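Local coordinates for regulatory protein RecX (Lactobacillus salivarius, PDB 3E3V) that probably modulates the activity of the recombinase RecA, working as a cytoplasmic member of the RecX family, at residues T121-L126 with N140-S145. Numbering follows the deposited sequence.
Sequences TLAEKL and NKIKQS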
loop_
_atom_site.group_PDB
_atom_site.type_symbol
_atom_site.label_atom_id
_atom_site.label_comp_id
_atom_site.label_asym_id
_atom_site.label_seq_id
_atom_site.Cartn_x
_atom_site.Cartn_y
_atom_site.Cartn_z
ATOM N N THR A 121 15.185 -11.068 -7.030
ATOM C CA THR A 121 14.377 -11.844 -7.959
ATOM C C THR A 121 14.097 -11.034 -9.217
ATOM O O THR A 121 14.197 -11.547 -10.331
ATOM C CB THR A 121 13.039 -12.238 -7.310
ATOM O OG1 THR A 121 13.300 -13.077 -6.181
ATOM C CG2 THR A 121 12.154 -12.979 -8.295
ATOM N N LEU A 122 13.748 -9.765 -9.041
ATOM C CA LEU A 122 13.459 -8.904 -10.183
ATOM C C LEU A 122 14.756 -8.614 -10.920
ATOM O O LEU A 122 14.811 -8.679 -12.148
ATOM C CB LEU A 122 12.819 -7.594 -9.706
ATOM C CG LEU A 122 11.683 -7.797 -8.688
ATOM C CD1 LEU A 122 11.233 -6.458 -8.113
ATOM C CD2 LEU A 122 10.511 -8.525 -9.352
ATOM N N ALA A 123 15.801 -8.296 -10.161
ATOM C CA ALA A 123 17.106 -7.999 -10.738
ATOM C C ALA A 123 17.643 -9.175 -11.563
ATOM O O ALA A 123 18.248 -8.976 -12.616
ATOM C CB ALA A 123 18.094 -7.634 -9.633
ATOM N N GLU A 124 17.436 -10.398 -11.090
ATOM C CA GLU A 124 17.908 -11.555 -11.832
ATOM C C GLU A 124 17.232 -11.653 -13.202
ATOM O O GLU A 124 17.893 -11.939 -14.201
ATOM C CB GLU A 124 17.664 -12.843 -11.040
ATOM C CG GLU A 124 18.553 -12.989 -9.812
ATOM C CD GLU A 124 18.323 -14.299 -9.073
ATOM O OE1 GLU A 124 18.561 -15.371 -9.668
ATOM O OE2 GLU A 124 17.900 -14.258 -7.897
ATOM N N LYS A 125 15.923 -11.413 -13.253
ATOM C CA LYS A 125 15.186 -11.476 -14.516
ATOM C C LYS A 125 15.692 -10.422 -15.482
ATOM O O LYS A 125 15.905 -10.696 -16.660
ATOM C CB LYS A 125 13.692 -11.253 -14.284
ATOM C CG LYS A 125 12.994 -12.369 -13.542
ATOM C CD LYS A 125 11.540 -12.012 -13.247
ATOM C CE LYS A 125 10.870 -13.118 -12.451
ATOM N NZ LYS A 125 9.494 -12.748 -12.027
ATOM N N LEU A 126 15.876 -9.208 -14.977
ATOM C CA LEU A 126 16.353 -8.108 -15.802
ATOM C C LEU A 126 17.787 -8.314 -16.287
ATOM O O LEU A 126 18.154 -7.847 -17.368
ATOM C CB LEU A 126 16.257 -6.793 -15.022
ATOM C CG LEU A 126 14.833 -6.371 -14.669
ATOM C CD1 LEU A 126 14.856 -5.171 -13.751
ATOM C CD2 LEU A 126 14.077 -6.063 -15.957
ATOM N N ASN A 140 22.779 -0.249 -14.507
ATOM C CA ASN A 140 22.084 1.036 -14.567
ATOM C C ASN A 140 20.598 0.797 -14.831
ATOM O O ASN A 140 19.740 1.378 -14.163
ATOM C CB ASN A 140 22.652 1.920 -15.682
ATOM C CG ASN A 140 24.041 2.436 -15.371
ATOM O OD1 ASN A 140 24.301 2.929 -14.273
ATOM N ND2 ASN A 140 24.942 2.337 -16.342
ATOM N N LYS A 141 20.298 -0.052 -15.811
ATOM C CA LYS A 141 18.910 -0.357 -16.143
ATOM C C LYS A 141 18.213 -1.023 -14.958
ATOM O O LYS A 141 17.068 -0.720 -14.664
ATOM C CB LYS A 141 18.830 -1.286 -17.361
ATOM C CG LYS A 141 19.204 -0.651 -18.697
ATOM C CD LYS A 141 19.131 -1.700 -19.808
ATOM C CE LYS A 141 19.360 -1.117 -21.200
ATOM N NZ LYS A 141 20.666 -0.418 -21.268
ATOM N N ILE A 142 18.905 -1.931 -14.282
ATOM C CA ILE A 142 18.308 -2.618 -13.138
ATOM C C ILE A 142 18.039 -1.650 -11.978
ATOM O O ILE A 142 16.953 -1.661 -11.398
ATOM C CB ILE A 142 19.199 -3.814 -12.676
ATOM C CG1 ILE A 142 19.226 -4.893 -13.776
ATOM C CG2 ILE A 142 18.643 -4.429 -11.407
ATOM C CD1 ILE A 142 20.256 -5.998 -13.551
ATOM N N LYS A 143 19.018 -0.806 -11.655
ATOM C CA LYS A 143 18.851 0.174 -10.581
ATOM C C LYS A 143 17.664 1.085 -10.882
ATOM O O LYS A 143 16.867 1.412 -10.004
ATOM C CB LYS A 143 20.107 1.037 -10.449
ATOM C CG LYS A 143 21.288 0.326 -9.816
ATOM C CD LYS A 143 22.607 0.900 -10.321
ATOM C CE LYS A 143 23.789 0.326 -9.563
ATOM N NZ LYS A 143 23.752 0.752 -8.135
ATOM N N GLN A 144 17.573 1.494 -12.139
ATOM C CA GLN A 144 16.525 2.379 -12.621
ATOM C C GLN A 144 15.151 1.736 -12.444
ATOM O O GLN A 144 14.207 2.358 -11.946
ATOM C CB GLN A 144 16.789 2.680 -14.099
ATOM C CG GLN A 144 15.915 3.746 -14.725
ATOM C CD GLN A 144 16.271 3.981 -16.186
ATOM O OE1 GLN A 144 17.434 4.253 -16.515
ATOM N NE2 GLN A 144 15.278 3.866 -17.072
ATOM N N SER A 145 15.041 0.483 -12.858
ATOM C CA SER A 145 13.783 -0.240 -12.736
ATOM C C SER A 145 13.357 -0.341 -11.261
ATOM O O SER A 145 12.200 -0.086 -10.915
ATOM C CB SER A 145 13.931 -1.642 -13.353
ATOM O OG SER A 145 12.709 -2.360 -13.263
#
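Ile142 meets Ala123 and Leu126 where helices 112-129 and 135-148 pack together within the third RecX three-helix domain, in a family whose repeats belong to the helix-turn-helix clan. Helix 112-129 supplies residues 121-126 and helix 135-148 supplies 140-145. Their local axes come within 9.9 Å. They run roughly antiparallel, at 141°. The backbones draw nearest at Ala123 and Ile142, with 6.0 Å between the two CA atoms.

Going along 140-145, the first side chain to reach across is Ile142, buried and touching through three of its carbons, CG1, CG2 and CD1. Ile142 CG2, anti to the backbone N, lies 3.7 Å from Ala123 CB. Ile142 CG1, anti to the carbonyl carbon (chi1 -66°), lies beside Leu126 CB, also at 3.7 Å. From there the extended chain continues to the backbone of 121-126, where Ile142 CD1 comes 3.7 Å from Ala123 O. The small side chain of Ala123 is consistent with the near approach of the backbones here. Helix 153-165 touches both partners, with Leu163 against Ile142 and Ile159 against Ala123, so the pair lies in an apolar core shared by these helices. Cut back to an alanine, Ile142 would lose CG1, CG2 and CD1, which would probably leave the Ala123 methyl and the CB of Leu126 without their apolar partner and open a gap between the helices.

One turn on, Ser145 takes over, using its small side chain to meet the end of Leu126. Ser145 CB touches Leu126 CD1 at 3.7 Å. With its hydroxyl anti to the backbone N (chi1 -179°), Ser145 OG lies 3.6 Å from the same methyl, CD1 of Leu126.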